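Local structure of fiber protein (Human adenovirus 14, 3F0Y) at residues Leu45-Ala50 with Ile112-Ser117; Thr141-Tyr144 with Thr150-Pro153; Thr145-Thr150 with Ala184-Thr189. The protein forms the trimeric knob that caps the adenovirus fibre and probably engages a receptor on the host cell surface. All coordinates share one frame; numbering follows the deposited sequence. Where two conformers were deposited one is given.

From the N terminus, contact 1 comes first: K47, near the end of strand 39-48, reaches the loop 112-117 and closes a long excursion of the chain that takes in strands 51-60 and 73-82. It is finished before contact 2 begins, and lies about 29 Å from it, centre to centre, on the opposite side of the chain's centre. Contact 2 zips strand 137-145 to strand 151-160. Contact 3 begins within the hairpin that contact 2 closes, and joins its turn to the loop 184-189, beyond strand 171-180. The two share T150 and touch in space, and all three contacts border the third subunit of the trimer.

Contact 1: residues Leu45-Ala50 with Ile112-Ser117; sequences LVKTGA and ITNAKS
K47 and S117 make the nearest backbone approach, with K47 CA 8.1 Å from S117 CA, so the end of strand 39-48 and the loop leading into the 3-10 segment that takes in K116 and S117 meet only through side-chain reach. K47 supplies that reach. Its chain is extended beyond CG, with CG beside the backbone N (chi1 -77°), and delivers the ammonium group into the bend made by residues 113-117. There K47 NZ gives a hydrogen bond to N114 O at 3.0 Å, arriving 21° out of the carbonyl plane. K47 NZ also comes to 2.5 Å from S117 OG, too short for an ordinary bond, and this contact is doubtful. A water 2.9 Å from K47 NZ accepts from the lysine and donates to T113 O at 2.6 Å. N114, with its left-handed backbone, turns the loop so that its carbonyl and the S117 hydroxyl lie side by side. On the other side of the strand T48 packs on T48 of the third subunit. The ammonium group thus rests on N114 O and the water, with S117 OG beside them; D208, bonded to S117 OG through OD2, is a second-shell partner that probably orients the hydroxyl to accept from the lysine.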
ATOM      1  N   LEU A  45      -7.132  -5.322  10.751  1.00 18.40           N
ATOM      2  CA  LEU A  45      -6.158  -6.316  10.317  1.00 18.40           C
ATOM      3  C   LEU A  45      -6.873  -7.319   9.427  1.00 18.40           C
ATOM      4  O   LEU A  45      -7.797  -7.997   9.875  1.00 18.48           O
ATOM      5  CB  LEU A  45      -5.553  -7.037  11.523  1.00 18.33           C
ATOM      6  CG  LEU A  45      -4.926  -6.158  12.606  1.00 18.12           C
ATOM      7  CD1 LEU A  45      -4.534  -7.004  13.802  1.00 17.85           C
ATOM      8  CD2 LEU A  45      -3.720  -5.397  12.060  1.00 17.55           C
ATOM      9  N   VAL A  46      -6.452  -7.407   8.169  1.00 18.44           N
ATOM     10  CA  VAL A  46      -7.052  -8.341   7.223  1.00 18.42           C
ATOM     11  C   VAL A  46      -6.034  -9.383   6.780  1.00 18.39           C
ATOM     12  O   VAL A  46      -4.920  -9.045   6.381  1.00 18.14           O
ATOM     13  CB  VAL A  46      -7.605  -7.616   5.988  1.00 18.39           C
ATOM     14  CG1 VAL A  46      -8.243  -8.617   5.029  1.00 18.48           C
ATOM     15  CG2 VAL A  46      -8.613  -6.555   6.407  1.00 18.29           C
ATOM     16  N   LYS A  47      -6.430 -10.651   6.852  1.00 18.44           N
ATOM     17  CA  LYS A  47      -5.592 -11.753   6.386  1.00 18.70           C
ATOM     18  C   LYS A  47      -5.550 -11.771   4.866  1.00 18.65           C
ATOM     19  O   LYS A  47      -6.584 -11.926   4.216  1.00 18.99           O
ATOM     20  CB  LYS A  47      -6.117 -13.090   6.907  1.00 18.72           C
ATOM     21  CG  LYS A  47      -5.778 -13.335   8.360  1.00 19.10           C
ATOM     22  CD  LYS A  47      -6.497 -14.548   8.901  1.00 19.07           C
ATOM     23  CE  LYS A  47      -5.917 -14.951  10.233  1.00 19.51           C
ATOM     24  NZ  LYS A  47      -6.711 -16.021  10.892  1.00 19.47           N
ATOM     25  N   THR A  48      -4.352 -11.607   4.312  1.00 18.61           N
ATOM     26  CA  THR A  48      -4.151 -11.563   2.867  1.00 18.42           C
ATOM     27  C   THR A  48      -2.994 -12.483   2.480  1.00 18.13           C
ATOM     28  O   THR A  48      -1.843 -12.049   2.375  1.00 18.09           O
ATOM     29  CB  THR A  48      -3.872 -10.123   2.388  1.00 18.56           C
ATOM     30  OG1 THR A  48      -2.736  -9.595   3.079  1.00 19.52           O
ATOM     31  CG2 THR A  48      -5.074  -9.229   2.655  1.00 18.61           C
ATOM     32  N   GLY A  49      -3.311 -13.760   2.277  1.00 17.74           N
ATOM     33  CA  GLY A  49      -2.300 -14.776   2.000  1.00 17.49           C
ATOM     34  C   GLY A  49      -1.351 -14.933   3.174  1.00 17.17           C
ATOM     35  O   GLY A  49      -1.787 -15.061   4.315  1.00 17.16           O
ATOM     36  N   ALA A  50      -0.052 -14.893   2.896  1.00 16.79           N
ATOM     37  CA  ALA A  50       0.970 -14.989   3.941  1.00 16.64           C
ATOM     38  C   ALA A  50       1.115 -13.698   4.750  1.00 16.43           C
ATOM     39  O   ALA A  50       1.833 -13.673   5.749  1.00 16.43           O
ATOM     40  CB  ALA A  50       2.309 -15.362   3.325  1.00 16.54           C
ATOM     41  N   ILE A 112     -13.024 -15.487  18.846  1.00 26.70           N
ATOM     42  CA  ILE A 112     -12.187 -15.117  17.707  1.00 26.57           C
ATOM     43  C   ILE A 112     -11.550 -16.364  17.098  1.00 26.43           C
ATOM     44  O   ILE A 112     -10.838 -17.105  17.777  1.00 26.60           O
ATOM     45  CB  ILE A 112     -11.089 -14.115  18.123  1.00 26.57           C
ATOM     46  CG1 ILE A 112     -11.725 -12.811  18.610  1.00 26.55           C
ATOM     47  CG2 ILE A 112     -10.142 -13.835  16.959  1.00 26.69           C
ATOM     48  CD1 ILE A 112     -10.763 -11.887  19.318  1.00 26.67           C
ATOM     49  N   THR A 113     -11.834 -16.595  15.819  1.00 26.13           N
ATOM     50  CA  THR A 113     -11.238 -17.692  15.066  1.00 25.97           C
ATOM     51  C   THR A 113      -9.815 -17.346  14.631  1.00 25.77           C
ATOM     52  O   THR A 113      -9.594 -16.325  13.976  1.00 25.80           O
ATOM     53  CB  THR A 113     -12.061 -18.010  13.802  1.00 25.98           C
ATOM     54  OG1 THR A 113     -13.429 -18.243  14.162  1.00 26.05           O
ATOM     55  CG2 THR A 113     -11.507 -19.235  13.092  1.00 26.06           C
ATOM     56  N   ASN A 114      -8.865 -18.203  14.998  1.00 25.48           N
ATOM     57  CA  ASN A 114      -7.476 -18.086  14.553  1.00 25.25           C
ATOM     58  C   ASN A 114      -6.888 -16.690  14.793  1.00 24.88           C
ATOM     59  O   ASN A 114      -6.335 -16.069  13.884  1.00 24.94           O
ATOM     60  CB  ASN A 114      -7.372 -18.470  13.070  1.00 25.43           C
ATOM     61  CG  ASN A 114      -7.728 -19.924  12.813  1.00 25.97           C
ATOM     62  OD1 ASN A 114      -7.497 -20.795  13.654  1.00 26.83           O
ATOM     63  ND2 ASN A 114      -8.283 -20.196  11.636  1.00 26.79           N
ATOM     64  N   ALA A 115      -7.017 -16.211  16.027  1.00 24.38           N
ATOM     65  CA  ALA A 115      -6.513 -14.889  16.408  1.00 24.00           C
ATOM     66  C   ALA A 115      -4.997 -14.801  16.254  1.00 23.57           C
ATOM     67  O   ALA A 115      -4.468 -13.764  15.853  1.00 23.43           O
ATOM     68  CB  ALA A 115      -6.912 -14.565  17.839  1.00 24.07           C
ATOM     69  N   LYS A 116      -4.312 -15.898  16.564  1.00 23.12           N
ATOM     70  CA  LYS A 116      -2.852 -15.945  16.519  1.00 22.77           C
ATOM     71  C   LYS A 116      -2.290 -15.677  15.121  1.00 22.24           C
ATOM     72  O   LYS A 116      -1.206 -15.112  14.985  1.00 22.07           O
ATOM     73  CB  LYS A 116      -2.351 -17.299  17.032  1.00 22.76           C
ATOM     74  CG  LYS A 116      -0.905 -17.285  17.482  1.00 23.18           C
ATOM     75  CD  LYS A 116      -0.545 -18.535  18.274  1.00 23.29           C
ATOM     76  CE  LYS A 116      -0.095 -19.660  17.374  1.00 24.07           C
ATOM     77  NZ  LYS A 116       1.287 -19.439  16.866  1.00 24.64           N
ATOM     78  N   SER A 117      -3.031 -16.066  14.085  1.00 21.67           N
ATOM     79  CA  SER A 117      -2.579 -15.871  12.707  1.00 21.22           C
ATOM     80  C   SER A 117      -2.805 -14.450  12.169  1.00 20.61           C
ATOM     81  O   SER A 117      -2.519 -14.183  11.006  1.00 20.57           O
ATOM     82  CB  SER A 117      -3.225 -16.901  11.779  1.00 21.32           C
ATOM     83  OG  SER A 117      -4.622 -16.959  11.971  1.00 21.89           O
TER
HETATM   84  O   HOH W   1      -9.544 -15.985  11.369  1.00 26.80           O

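Contact 2: residues Thr141-Tyr144 with Thr150-Pro153; sequences TCHY and TAFP
The imidazole of H143 leans obliquely across the strand opposite, its CD2 3.6 Å from A151 CB and equally near P153 CA, while NE2 lies 3.8 Å from P153 CB. CG sits beside the backbone N (chi1 -73°), which swings the ring over the neighbouring strand. The ring of Y139 of the third subunit meets it with the planes at about 45°. The phenol of Y144 is approached at its edge, near the ring plane, by F152 CB, 4.2 Å from Y144 CD2. The F152 ring is carried away from this pair, to an edge-to-face stack with W179. Y144 and F152 both hold CG anti to the backbone N, and their rings leave the face opposite H143 and P153. Beneath the side chains is an antiparallel beta hairpin, strand 137-145 running back as 151-160, with 137-145 an outermost strand of its sheet within the chain. Y144 and F152 form the hydrogen-bonded pair: Y144 N to F152 O and F152 N to Y144 O are each 2.8 Å and nearly straight. H143 and P153 are the non-hydrogen-bonded pair, where H143 CA makes a CA-H...O contact of 3.3 Å to F152 O. T141 CG2 lies alongside the proline ring.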
ATOM      1  N   THR A 141       4.008   7.205   5.888  1.00 16.84           N
ATOM      2  CA  THR A 141       3.463   8.527   6.157  0.50 16.94           C
ATOM      3  C   THR A 141       1.938   8.497   6.075  1.00 16.94           C
ATOM      4  O   THR A 141       1.362   7.680   5.354  1.00 16.94           O
ATOM      5  CB  THR A 141       4.012   9.561   5.145  0.50 16.97           C
ATOM      6  OG1 THR A 141       5.446   9.557   5.177  0.50 17.20           O
ATOM      7  CG2 THR A 141       3.511  10.964   5.461  0.50 16.99           C
ATOM      8  N   CYS A 142       1.300   9.389   6.819  1.00 17.07           N
ATOM      9  CA  CYS A 142      -0.123   9.641   6.690  1.00 17.28           C
ATOM     10  C   CYS A 142      -0.250  11.155   6.686  1.00 17.41           C
ATOM     11  O   CYS A 142       0.762  11.858   6.723  1.00 17.28           O
ATOM     12  CB  CYS A 142      -0.912   9.004   7.834  1.00 17.29           C
ATOM     13  SG  CYS A 142      -0.633   9.742   9.448  1.00 17.40           S
ATOM     14  N   HIS A 143      -1.473  11.662   6.629  1.00 17.73           N
ATOM     15  CA  HIS A 143      -1.677  13.100   6.592  1.00 18.11           C
ATOM     16  C   HIS A 143      -2.772  13.539   7.542  1.00 18.38           C
ATOM     17  O   HIS A 143      -3.750  12.823   7.755  1.00 18.46           O
ATOM     18  CB  HIS A 143      -2.017  13.557   5.176  1.00 18.25           C
ATOM     19  CG  HIS A 143      -0.852  13.528   4.238  1.00 18.54           C
ATOM     20  ND1 HIS A 143      -0.429  12.376   3.611  1.00 19.08           N
ATOM     21  CD2 HIS A 143      -0.021  14.511   3.820  1.00 19.05           C
ATOM     22  CE1 HIS A 143       0.613  12.650   2.848  1.00 19.10           C
ATOM     23  NE2 HIS A 143       0.883  13.939   2.958  1.00 19.47           N
ATOM     24  N   TYR A 144      -2.579  14.723   8.111  1.00 18.67           N
ATOM     25  CA  TYR A 144      -3.625  15.423   8.832  1.00 18.88           C
ATOM     26  C   TYR A 144      -4.198  16.484   7.898  1.00 19.04           C
ATOM     27  O   TYR A 144      -3.455  17.298   7.350  1.00 19.06           O
ATOM     28  CB  TYR A 144      -3.063  16.071  10.100  1.00 18.84           C
ATOM     29  CG  TYR A 144      -3.984  17.104  10.703  1.00 18.80           C
ATOM     30  CD1 TYR A 144      -5.104  16.721  11.433  1.00 18.63           C
ATOM     31  CD2 TYR A 144      -3.745  18.464  10.534  1.00 18.85           C
ATOM     32  CE1 TYR A 144      -5.957  17.660  11.981  1.00 18.83           C
ATOM     33  CE2 TYR A 144      -4.592  19.414  11.082  1.00 18.56           C
ATOM     34  CZ  TYR A 144      -5.698  19.004  11.803  1.00 18.84           C
ATOM     35  OH  TYR A 144      -6.552  19.930  12.351  1.00 19.39           O
ATOM     36  N   THR A 150      -5.347  21.964   3.608  1.00 23.42           N
ATOM     37  CA  THR A 150      -4.028  21.497   3.183  1.00 23.01           C
ATOM     38  C   THR A 150      -3.721  20.175   3.887  1.00 22.63           C
ATOM     39  O   THR A 150      -4.259  19.901   4.962  1.00 22.76           O
ATOM     40  CB  THR A 150      -2.927  22.521   3.508  1.00 22.99           C
ATOM     41  OG1 THR A 150      -2.862  22.731   4.924  1.00 23.32           O
ATOM     42  CG2 THR A 150      -3.201  23.845   2.808  1.00 23.13           C
ATOM     43  N   ALA A 151      -2.860  19.367   3.275  1.00 22.11           N
ATOM     44  CA  ALA A 151      -2.479  18.069   3.825  1.00 21.64           C
ATOM     45  C   ALA A 151      -1.151  18.178   4.565  1.00 21.21           C
ATOM     46  O   ALA A 151      -0.117  18.449   3.956  1.00 21.25           O
ATOM     47  CB  ALA A 151      -2.380  17.036   2.714  1.00 21.66           C
ATOM     48  N   PHE A 152      -1.190  17.963   5.878  1.00 20.58           N
ATOM     49  CA  PHE A 152       0.002  18.023   6.720  1.00 20.31           C
ATOM     50  C   PHE A 152       0.587  16.622   6.896  1.00 19.93           C
ATOM     51  O   PHE A 152      -0.036  15.773   7.533  1.00 19.74           O
ATOM     52  CB  PHE A 152      -0.349  18.616   8.087  1.00 20.16           C
ATOM     53  CG  PHE A 152       0.837  18.795   8.991  1.00 20.30           C
ATOM     54  CD1 PHE A 152       1.578  19.967   8.963  1.00 20.08           C
ATOM     55  CD2 PHE A 152       1.211  17.790   9.869  1.00 20.05           C
ATOM     56  CE1 PHE A 152       2.673  20.135   9.798  1.00 20.28           C
ATOM     57  CE2 PHE A 152       2.303  17.949  10.703  1.00 20.27           C
ATOM     58  CZ  PHE A 152       3.035  19.124  10.670  1.00 20.03           C
ATOM     59  N   PRO A 153       1.795  16.377   6.354  1.00 19.67           N
ATOM     60  CA  PRO A 153       2.367  15.033   6.422  1.00 19.51           C
ATOM     61  C   PRO A 153       2.838  14.649   7.825  1.00 19.22           C
ATOM     62  O   PRO A 153       3.500  15.440   8.500  1.00 19.09           O
ATOM     63  CB  PRO A 153       3.556  15.110   5.460  1.00 19.51           C
ATOM     64  CG  PRO A 153       3.955  16.533   5.473  1.00 19.86           C
ATOM     65  CD  PRO A 153       2.692  17.322   5.662  1.00 19.77           C
TER

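Contact 3: residues Thr145-Thr150 with Ala184-Thr189; sequences TASDHT and APEGQT
The turn of the hairpin between strands 137-145 and 151-160 is held from outside by one carboxylate, E186, which grips S147 with both oxygens. S147 N donates to E186 OE2 at 2.7 Å, a bond bent to 143°, and S147 OG donates to E186 OE1 at 2.8 Å. Each oxygen offers its syn lone pair, so backbone and hydroxyl sit side by side across the carboxylate. The glutamate chain folds at chi2 (-72°) to bring its end there, and A146 lies against the same group, CB 3.7 Å from E186 OE2. Y144 OH also bonds to E186 OE2, and S190 OG to E186 OE1. This buried group therefore has at least four hydrogen bonds, which would help stabilise its negative charge, as might K134 of the third subunit through a weak, long ion pair. A146 to H149 is a type I turn, closed by H149 N to A146 O at 2.8 Å. Its last residue, H149, has a left-handed backbone, and with A146 N bonded to T150 O this gives a G1 beta bulge. D148 OD1 accepts T150 OG1 at 2.7 Å and, from above the carboxylate plane on the same face, T150 N at 3.2 Å in an Asx turn. The contact joins the hairpin turn to the long loop between strands 171-180 and 199-204, while T145 bonds to Y139 and K134 of the third subunit.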
ATOM      1  N   THR A 145      -5.515  16.462   7.715  1.00 19.34           N
ATOM      2  CA  THR A 145      -6.199  17.461   6.904  1.00 19.69           C
ATOM      3  C   THR A 145      -6.474  18.688   7.770  1.00 19.98           C
ATOM      4  O   THR A 145      -7.241  18.619   8.733  1.00 19.85           O
ATOM      5  CB  THR A 145      -7.520  16.913   6.327  1.00 19.68           C
ATOM      6  OG1 THR A 145      -7.260  15.696   5.613  1.00 20.09           O
ATOM      7  CG2 THR A 145      -8.158  17.923   5.382  1.00 19.21           C
ATOM      8  N   ALA A 146      -5.832  19.801   7.424  1.00 20.47           N
ATOM      9  CA  ALA A 146      -5.900  21.021   8.225  1.00 20.98           C
ATOM     10  C   ALA A 146      -7.172  21.811   7.951  1.00 21.45           C
ATOM     11  O   ALA A 146      -7.878  21.556   6.974  1.00 21.44           O
ATOM     12  CB  ALA A 146      -4.676  21.889   7.968  1.00 20.96           C
ATOM     13  N   SER A 147      -7.442  22.783   8.819  1.00 22.04           N
ATOM     14  CA  SER A 147      -8.625  23.639   8.709  1.00 22.46           C
ATOM     15  C   SER A 147      -8.673  24.421   7.393  1.00 22.97           C
ATOM     16  O   SER A 147      -9.755  24.781   6.930  1.00 23.27           O
ATOM     17  CB  SER A 147      -8.692  24.609   9.895  1.00 22.43           C
ATOM     18  OG  SER A 147      -7.502  25.372  10.003  1.00 22.47           O
ATOM     19  N   ASP A 148      -7.505  24.675   6.800  1.00 23.46           N
ATOM     20  CA  ASP A 148      -7.418  25.319   5.482  1.00 23.74           C
ATOM     21  C   ASP A 148      -7.402  24.309   4.321  1.00 23.92           C
ATOM     22  O   ASP A 148      -7.128  24.678   3.179  1.00 24.21           O
ATOM     23  CB  ASP A 148      -6.190  26.242   5.412  1.00 23.99           C
ATOM     24  CG  ASP A 148      -4.867  25.491   5.530  1.00 24.80           C
ATOM     25  OD1 ASP A 148      -4.874  24.270   5.803  1.00 25.67           O
ATOM     26  OD2 ASP A 148      -3.812  26.138   5.356  1.00 25.49           O
ATOM     27  N   HIS A 149      -7.691  23.043   4.632  1.00 23.99           N
ATOM     28  CA  HIS A 149      -7.796  21.958   3.648  1.00 23.97           C
ATOM     29  C   HIS A 149      -6.461  21.530   3.023  1.00 23.86           C
ATOM     30  O   HIS A 149      -6.445  20.793   2.033  1.00 24.06           O
ATOM     31  CB  HIS A 149      -8.825  22.301   2.558  1.00 24.40           C
ATOM     32  CG  HIS A 149     -10.100  22.875   3.094  1.00 25.21           C
ATOM     33  ND1 HIS A 149     -11.079  22.100   3.677  1.00 26.35           N
ATOM     34  CD2 HIS A 149     -10.550  24.152   3.147  1.00 26.14           C
ATOM     35  CE1 HIS A 149     -12.080  22.872   4.062  1.00 26.36           C
ATOM     36  NE2 HIS A 149     -11.784  24.121   3.751  1.00 26.84           N
ATOM     37  N   THR A 150      -5.347  21.964   3.608  1.00 23.42           N
ATOM     38  CA  THR A 150      -4.028  21.497   3.183  1.00 23.01           C
ATOM     39  C   THR A 150      -3.721  20.175   3.887  1.00 22.63           C
ATOM     40  O   THR A 150      -4.259  19.901   4.962  1.00 22.76           O
ATOM     41  CB  THR A 150      -2.927  22.521   3.508  1.00 22.99           C
ATOM     42  OG1 THR A 150      -2.862  22.731   4.924  1.00 23.32           O
ATOM     43  CG2 THR A 150      -3.201  23.845   2.808  1.00 23.13           C
ATOM     44  N   ALA A 184       3.197  24.480  12.920  1.00 24.24           N
ATOM     45  CA  ALA A 184       2.258  23.466  13.399  1.00 24.19           C
ATOM     46  C   ALA A 184       1.083  23.314  12.426  1.00 24.12           C
ATOM     47  O   ALA A 184       0.769  24.250  11.689  1.00 24.20           O
ATOM     48  CB  ALA A 184       1.747  23.829  14.784  1.00 24.13           C
ATOM     49  N   PRO A 185       0.447  22.128  12.407  1.00 24.08           N
ATOM     50  CA  PRO A 185      -0.776  21.904  11.624  1.00 24.05           C
ATOM     51  C   PRO A 185      -1.855  22.970  11.842  1.00 23.94           C
ATOM     52  O   PRO A 185      -2.496  23.405  10.882  1.00 23.95           O
ATOM     53  CB  PRO A 185      -1.282  20.550  12.134  1.00 24.07           C
ATOM     54  CG  PRO A 185      -0.112  19.871  12.713  1.00 24.10           C
ATOM     55  CD  PRO A 185       0.894  20.908  13.104  1.00 24.13           C
ATOM     56  N   GLU A 186      -2.048  23.378  13.097  1.00 23.81           N
ATOM     57  CA  GLU A 186      -3.118  24.308  13.462  1.00 23.74           C
ATOM     58  C   GLU A 186      -2.650  25.358  14.461  1.00 23.68           C
ATOM     59  O   GLU A 186      -1.581  25.236  15.061  1.00 23.40           O
ATOM     60  CB  GLU A 186      -4.291  23.544  14.089  1.00 23.75           C
ATOM     61  CG  GLU A 186      -4.938  22.490  13.198  1.00 23.56           C
ATOM     62  CD  GLU A 186      -5.769  23.073  12.068  1.00 23.29           C
ATOM     63  OE1 GLU A 186      -5.906  24.312  11.976  1.00 23.37           O
ATOM     64  OE2 GLU A 186      -6.301  22.280  11.267  1.00 22.88           O
ATOM     65  N   GLY A 187      -3.467  26.394  14.624  1.00 23.73           N
ATOM     66  CA  GLY A 187      -3.319  27.345  15.720  1.00 23.72           C
ATOM     67  C   GLY A 187      -4.286  26.975  16.827  1.00 23.73           C
ATOM     68  O   GLY A 187      -5.176  26.139  16.629  1.00 23.69           O
ATOM     69  N   GLN A 188      -4.119  27.594  17.993  1.00 23.67           N
ATOM     70  CA  GLN A 188      -4.994  27.336  19.137  1.00 23.65           C
ATOM     71  C   GLN A 188      -6.470  27.535  18.791  1.00 23.58           C
ATOM     72  O   GLN A 188      -7.328  26.782  19.257  1.00 23.73           O
ATOM     73  CB  GLN A 188      -4.615  28.237  20.316  1.00 23.65           C
ATOM     74  CG  GLN A 188      -3.336  27.824  21.022  1.00 23.83           C
ATOM     75  CD  GLN A 188      -2.908  28.808  22.096  1.00 23.87           C
ATOM     76  OE1 GLN A 188      -2.627  28.422  23.230  1.00 24.52           O
ATOM     77  NE2 GLN A 188      -2.859  30.088  21.742  1.00 23.92           N
ATOM     78  N   THR A 189      -6.756  28.541  17.967  1.00 23.42           N
ATOM     79  CA  THR A 189      -8.128  28.892  17.610  1.00 23.32           C
ATOM     80  C   THR A 189      -8.675  28.091  16.420  1.00 23.19           C
ATOM     81  O   THR A 189      -9.891  28.052  16.217  1.00 23.26           O
ATOM     82  CB  THR A 189      -8.249  30.402  17.299  1.00 23.40           C
ATOM     83  OG1 THR A 189      -7.373  30.747  16.220  1.00 23.49           O
ATOM     84  CG2 THR A 189      -7.885  31.232  18.524  1.00 23.61           C
TER